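Local coordinates for protein acetyltransferase (Klebsiella pneumoniae, PDB 5XUN) that probably acetylates glycyl-tRNA with acetyl-CoA, acting as the toxin of a type II toxin-antitoxin pair, at residues B[84-94]-B[127-135]. The protein carries 1 engineered substitution. Sequence-based numbering, arbitrary orientation.
With ACO (acetyl coenzyme *a), chain E.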
loop_
_atom_site.group_PDB
_atom_site.type_symbol
_atom_site.label_atom_id
_atom_site.label_comp_id
_atom_site.label_asym_id
_atom_site.label_seq_id
_atom_site.Cartn_x
_atom_site.Cartn_y
_atom_site.Cartn_z
ATOM N N ILE B 84 7.277 2.671 15.927
ATOM C CA ILE B 84 7.674 2.767 14.523
ATOM C C ILE B 84 9.190 2.913 14.467
ATOM O O ILE B 84 9.701 4.023 14.663
ATOM C CB ILE B 84 7.037 3.980 13.824
ATOM C CG1 ILE B 84 5.553 4.155 14.175
ATOM C CG2 ILE B 84 7.211 3.848 12.316
ATOM C CD1 ILE B 84 4.653 3.074 13.734
ATOM N N PRO B 85 9.949 1.861 14.161
ATOM C CA PRO B 85 11.408 1.938 14.263
ATOM C C PRO B 85 12.091 2.557 13.054
ATOM O O PRO B 85 13.312 2.433 12.927
ATOM C CB PRO B 85 11.820 0.467 14.422
ATOM C CG PRO B 85 10.643 -0.344 13.961
ATOM C CD PRO B 85 9.509 0.571 13.612
ATOM N N TYR B 86 11.344 3.212 12.173
ATOM C CA TYR B 86 11.872 3.773 10.942
ATOM C C TYR B 86 11.374 5.201 10.802
ATOM O O TYR B 86 10.506 5.656 11.552
ATOM C CB TYR B 86 11.444 2.960 9.712
ATOM C CG TYR B 86 11.478 1.458 9.887
ATOM C CD1 TYR B 86 12.658 0.745 9.724
ATOM C CD2 TYR B 86 10.325 0.755 10.192
ATOM C CE1 TYR B 86 12.688 -0.630 9.872
ATOM C CE2 TYR B 86 10.343 -0.619 10.346
ATOM C CZ TYR B 86 11.527 -1.307 10.184
ATOM O OH TYR B 86 11.544 -2.676 10.333
ATOM N N GLN B 87 11.912 5.900 9.801
ATOM C CA GLN B 87 11.568 7.306 9.615
ATOM C C GLN B 87 10.106 7.489 9.236
ATOM O O GLN B 87 9.469 8.463 9.654
ATOM C CB GLN B 87 12.449 7.919 8.529
ATOM C CG GLN B 87 12.337 9.431 8.434
ATOM C CD GLN B 87 13.199 10.007 7.330
ATOM O OE1 GLN B 87 14.393 10.235 7.512
ATOM N NE2 GLN B 87 12.597 10.225 6.163
ATOM N N ASN B 88 9.555 6.562 8.459
ATOM C CA ASN B 88 8.197 6.673 7.953
ATOM C C ASN B 88 7.352 5.491 8.397
ATOM O O ASN B 88 7.835 4.359 8.501
ATOM C CB ASN B 88 8.187 6.758 6.422
ATOM C CG ASN B 88 8.931 7.966 5.908
ATOM O OD1 ASN B 88 8.572 9.105 6.205
ATOM N ND2 ASN B 88 9.992 7.725 5.154
ATOM N N ALA B 89 6.162 5.753 8.636
ATOM C CA ALA B 89 5.166 4.719 8.858
ATOM C C ALA B 89 4.441 4.416 7.550
ATOM O O ALA B 89 4.075 5.340 6.822
ATOM C CB ALA B 89 4.150 5.162 9.907
ATOM N N PRO B 90 4.206 3.142 7.238
ATOM C CA PRO B 90 3.516 2.812 5.991
ATOM C C PRO B 90 2.044 3.160 6.099
ATOM O O PRO B 90 1.458 3.141 7.187
ATOM C CB PRO B 90 3.721 1.299 5.859
ATOM C CG PRO B 90 3.812 0.816 7.300
ATOM C CD PRO B 90 4.457 1.954 8.075
ATOM N N SER B 91 1.452 3.506 4.958
ATOM C CA SER B 91 0.063 3.942 4.956
ATOM C C SER B 91 -0.559 3.725 3.584
ATOM O O SER B 91 0.103 3.322 2.622
ATOM C CB SER B 91 -0.044 5.419 5.356
ATOM O OG SER B 91 0.753 6.223 4.500
ATOM N N VAL B 92 -1.865 3.975 3.532
ATOM C CA VAL B 92 -2.626 4.202 2.310
ATOM C C VAL B 92 -3.183 5.616 2.396
ATOM O O VAL B 92 -3.621 6.051 3.466
ATOM C CB VAL B 92 -3.767 3.178 2.139
ATOM C CG1 VAL B 92 -4.666 3.544 0.955
ATOM C CG2 VAL B 92 -3.205 1.786 1.950
ATOM N N THR B 93 -3.168 6.336 1.283
ATOM C CA THR B 93 -3.670 7.705 1.243
ATOM C C THR B 93 -5.015 7.751 0.535
ATOM O O THR B 93 -5.170 7.187 -0.551
ATOM C CB THR B 93 -2.679 8.636 0.542
ATOM O OG1 THR B 93 -1.528 8.819 1.379
ATOM C CG2 THR B 93 -3.326 10.002 0.262
ATOM N N LEU B 94 -5.993 8.390 1.172
ATOM C CA LEU B 94 -7.240 8.758 0.505
ATOM C C LEU B 94 -6.941 10.038 -0.258
ATOM O O LEU B 94 -6.918 11.127 0.319
ATOM C CB LEU B 94 -8.363 8.947 1.519
ATOM C CG LEU B 94 -9.734 9.403 1.030
ATOM C CD1 LEU B 94 -10.295 8.411 0.047
ATOM C CD2 LEU B 94 -10.689 9.564 2.208
ATOM N N VAL B 127 -0.205 -6.465 3.127
ATOM C CA VAL B 127 0.925 -5.550 3.080
ATOM C C VAL B 127 0.863 -4.658 4.315
ATOM O O VAL B 127 -0.220 -4.309 4.791
ATOM C CB VAL B 127 0.902 -4.718 1.770
ATOM C CG1 VAL B 127 1.851 -3.562 1.846
ATOM C CG2 VAL B 127 1.251 -5.602 0.553
ATOM N N GLY B 128 2.028 -4.303 4.849
ATOM C CA GLY B 128 2.054 -3.470 6.034
ATOM C C GLY B 128 1.477 -2.085 5.819
ATOM O O GLY B 128 2.023 -1.286 5.046
ATOM N N ILE B 129 0.393 -1.775 6.527
ATOM C CA ILE B 129 -0.307 -0.495 6.394
ATOM C C ILE B 129 -0.718 -0.058 7.791
ATOM O O ILE B 129 -1.634 -0.645 8.381
ATOM C CB ILE B 129 -1.539 -0.588 5.484
ATOM C CG1 ILE B 129 -1.117 -0.824 4.030
ATOM C CG2 ILE B 129 -2.408 0.681 5.594
ATOM C CD1 ILE B 129 -2.220 -1.361 3.208
ATOM N N TYR B 130 -0.078 0.989 8.302
ATOM C CA TYR B 130 -0.306 1.401 9.681
ATOM C C TYR B 130 -1.593 2.201 9.839
ATOM O O TYR B 130 -2.123 2.284 10.952
ATOM C CB TYR B 130 0.890 2.216 10.184
ATOM C CG TYR B 130 0.808 2.586 11.648
ATOM C CD1 TYR B 130 0.952 1.616 12.640
ATOM C CD2 TYR B 130 0.596 3.899 12.042
ATOM C CE1 TYR B 130 0.873 1.945 13.982
ATOM C CE2 TYR B 130 0.517 4.241 13.383
ATOM C CZ TYR B 130 0.655 3.260 14.345
ATOM O OH TYR B 130 0.576 3.596 15.672
ATOM N N GLY B 131 -2.112 2.766 8.756
ATOM C CA GLY B 131 -3.422 3.378 8.790
ATOM C C GLY B 131 -3.695 4.134 7.507
ATOM O O GLY B 131 -2.949 4.028 6.527
ATOM N N LEU B 132 -4.778 4.908 7.540
ATOM C CA LEU B 132 -5.249 5.659 6.384
ATOM C C LEU B 132 -4.901 7.129 6.570
ATOM O O LEU B 132 -5.345 7.757 7.535
ATOM C CB LEU B 132 -6.753 5.477 6.191
ATOM C CG LEU B 132 -7.458 6.303 5.107
ATOM C CD1 LEU B 132 -7.114 5.837 3.694
ATOM C CD2 LEU B 132 -8.957 6.239 5.330
ATOM N N PHE B 133 -4.125 7.669 5.637
ATOM C CA PHE B 133 -3.666 9.049 5.657
ATOM C C PHE B 133 -4.559 9.881 4.743
ATOM O O PHE B 133 -4.955 9.424 3.668
ATOM C CB PHE B 133 -2.206 9.115 5.192
ATOM C CG PHE B 133 -1.594 10.502 5.216
ATOM C CD1 PHE B 133 -1.780 11.382 4.156
ATOM C CD2 PHE B 133 -0.784 10.897 6.271
ATOM C CE1 PHE B 133 -1.204 12.647 4.163
ATOM C CE2 PHE B 133 -0.199 12.164 6.286
ATOM C CZ PHE B 133 -0.415 13.037 5.230
ATOM N N VAL B 134 -4.870 11.107 5.161
ATOM C CA VAL B 134 -5.660 11.991 4.308
ATOM C C VAL B 134 -5.248 13.431 4.568
ATOM O O VAL B 134 -5.011 13.833 5.712
ATOM C CB VAL B 134 -7.176 11.771 4.517
ATOM C CG1 VAL B 134 -7.604 12.155 5.924
ATOM C CG2 VAL B 134 -7.973 12.528 3.472
ATOM N N GLU B 135 -5.136 14.203 3.489
ATOM C CA GLU B 135 -4.922 15.640 3.575
ATOM C C GLU B 135 -6.260 16.322 3.330
ATOM O O GLU B 135 -6.787 16.281 2.216
ATOM C CB GLU B 135 -3.881 16.101 2.562
ATOM C CG GLU B 135 -3.839 17.603 2.382
ATOM C CD GLU B 135 -2.503 18.079 1.860
ATOM O OE1 GLU B 135 -2.029 19.134 2.327
ATOM O OE2 GLU B 135 -1.909 17.374 1.017
HETATM N N1A ACO E . -25.966 8.961 8.136
HETATM C C2A ACO E . -25.091 9.956 8.399
HETATM N N3A ACO E . -25.348 11.263 8.196
HETATM C C4A ACO E . -26.546 11.667 7.697
HETATM C C5A ACO E . -27.554 10.633 7.386
HETATM C C6A ACO E . -27.196 9.217 7.636
HETATM N N6A ACO E . -28.079 8.224 7.370
HETATM N N7A ACO E . -28.637 11.269 6.913
HETATM C C8A ACO E . -28.346 12.589 6.917
HETATM N N9A ACO E . -27.116 12.842 7.396
HETATM C C1B ACO E . -26.528 14.212 7.494
HETATM C C2B ACO E . -26.089 14.621 8.895
HETATM O O2B ACO E . -27.064 15.487 9.496
HETATM C C3B ACO E . -24.774 15.349 8.684
HETATM O O3B ACO E . -25.012 16.752 8.591
HETATM P P3B ACO E . -23.964 17.846 9.148
HETATM O O7A ACO E . -24.258 17.923 10.628
HETATM O O8A ACO E . -22.608 17.265 8.823
HETATM O O9A ACO E . -24.304 19.096 8.369
HETATM C C4B ACO E . -24.279 14.883 7.321
HETATM O O4B ACO E . -25.381 14.283 6.639
HETATM C C5B ACO E . -23.141 13.868 7.385
HETATM O O5B ACO E . -22.297 14.075 6.254
HETATM P P1A ACO E . -22.452 13.211 4.902
HETATM O O1A ACO E . -23.841 13.397 4.349
HETATM O O2A ACO E . -21.923 11.817 5.116
HETATM O O3A ACO E . -21.402 13.990 3.978
HETATM P P2A ACO E . -21.728 14.424 2.467
HETATM O O4A ACO E . -22.534 13.351 1.783
HETATM O O5A ACO E . -22.213 15.854 2.455
HETATM O O6A ACO E . -20.227 14.388 1.892
HETATM C CBP ACO E . -18.229 15.564 1.399
HETATM C CCP ACO E . -19.239 15.230 2.482
HETATM C CDP ACO E . -17.789 14.290 0.691
HETATM C CEP ACO E . -17.030 16.265 2.020
HETATM C CAP ACO E . -18.965 16.510 0.458
HETATM O OAP ACO E . -19.274 17.705 1.185
HETATM C C9P ACO E . -18.152 16.877 -0.746
HETATM O O9P ACO E . -18.132 16.165 -1.741
HETATM N N8P ACO E . -17.493 18.022 -0.647
HETATM C C7P ACO E . -16.927 18.690 -1.797
HETATM C C6P ACO E . -15.594 18.080 -2.204
HETATM C C5P ACO E . -14.772 17.846 -0.963
HETATM O O5P ACO E . -14.402 18.785 -0.276
HETATM N N4P ACO E . -14.500 16.572 -0.686
HETATM C C3P ACO E . -13.813 16.184 0.528
HETATM C C2P ACO E . -12.320 16.461 0.467
HETATM S S1P ACO E . -11.481 14.928 0.242
HETATM C C ACO E . -10.013 15.415 0.827
HETATM O O ACO E . -9.980 16.458 1.451
HETATM C CH3 ACO E . -8.804 14.564 0.562
HETATM O O HOH W 1 -5.328 13.198 0.636
#
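Val92 and Phe133 are joined by a backbone hydrogen bond, Phe133 N to Val92 O, 2.8 Å long and nearly straight (170° at the hydrogen). Val92 N donates to Gly131 O at 3.2 Å, and Leu94 N to Phe133 O at 2.9 Å. Further back, Tyr130 N reaches Pro90 O from above the carbonyl plane, 52° out of it.

Leu132 CB and CG pass beside Val92 O, both at 4.2 Å. CG stands anti to the backbone N (chi1 174°), and the second torsion then turns CD1 toward strand 88-99. Leu132 CD1 lies 3.5 Å from Val92 O and also meets Leu94 N and CB. Val92 CG2 touches Ile129 CD1. Val120, Val116, Met117 and Ala123 of helix 108-126 cover this face.

The two parallel strands and that helix form a beta-alpha-beta unit of the GNAT fold. On the other face of the sheet, Thr93 and Phe133 lie side by side, with Thr93 OG1 3.8 Å from Phe133 CD1. Thr93 OG1 is hydrogen-bonded to Ser68, as is Ser91 OG.

Before strand 88-99, Ile84 CD1 sits over the centre of one Tyr130 ring face, a CH-pi contact. At the Leu94 end of the contact, one water bridges Leu94 O and Glu135 N. Beside it, Val134 CG2 is 3.6 Å from the acetyl CH3 of the bound acetyl coenzyme A.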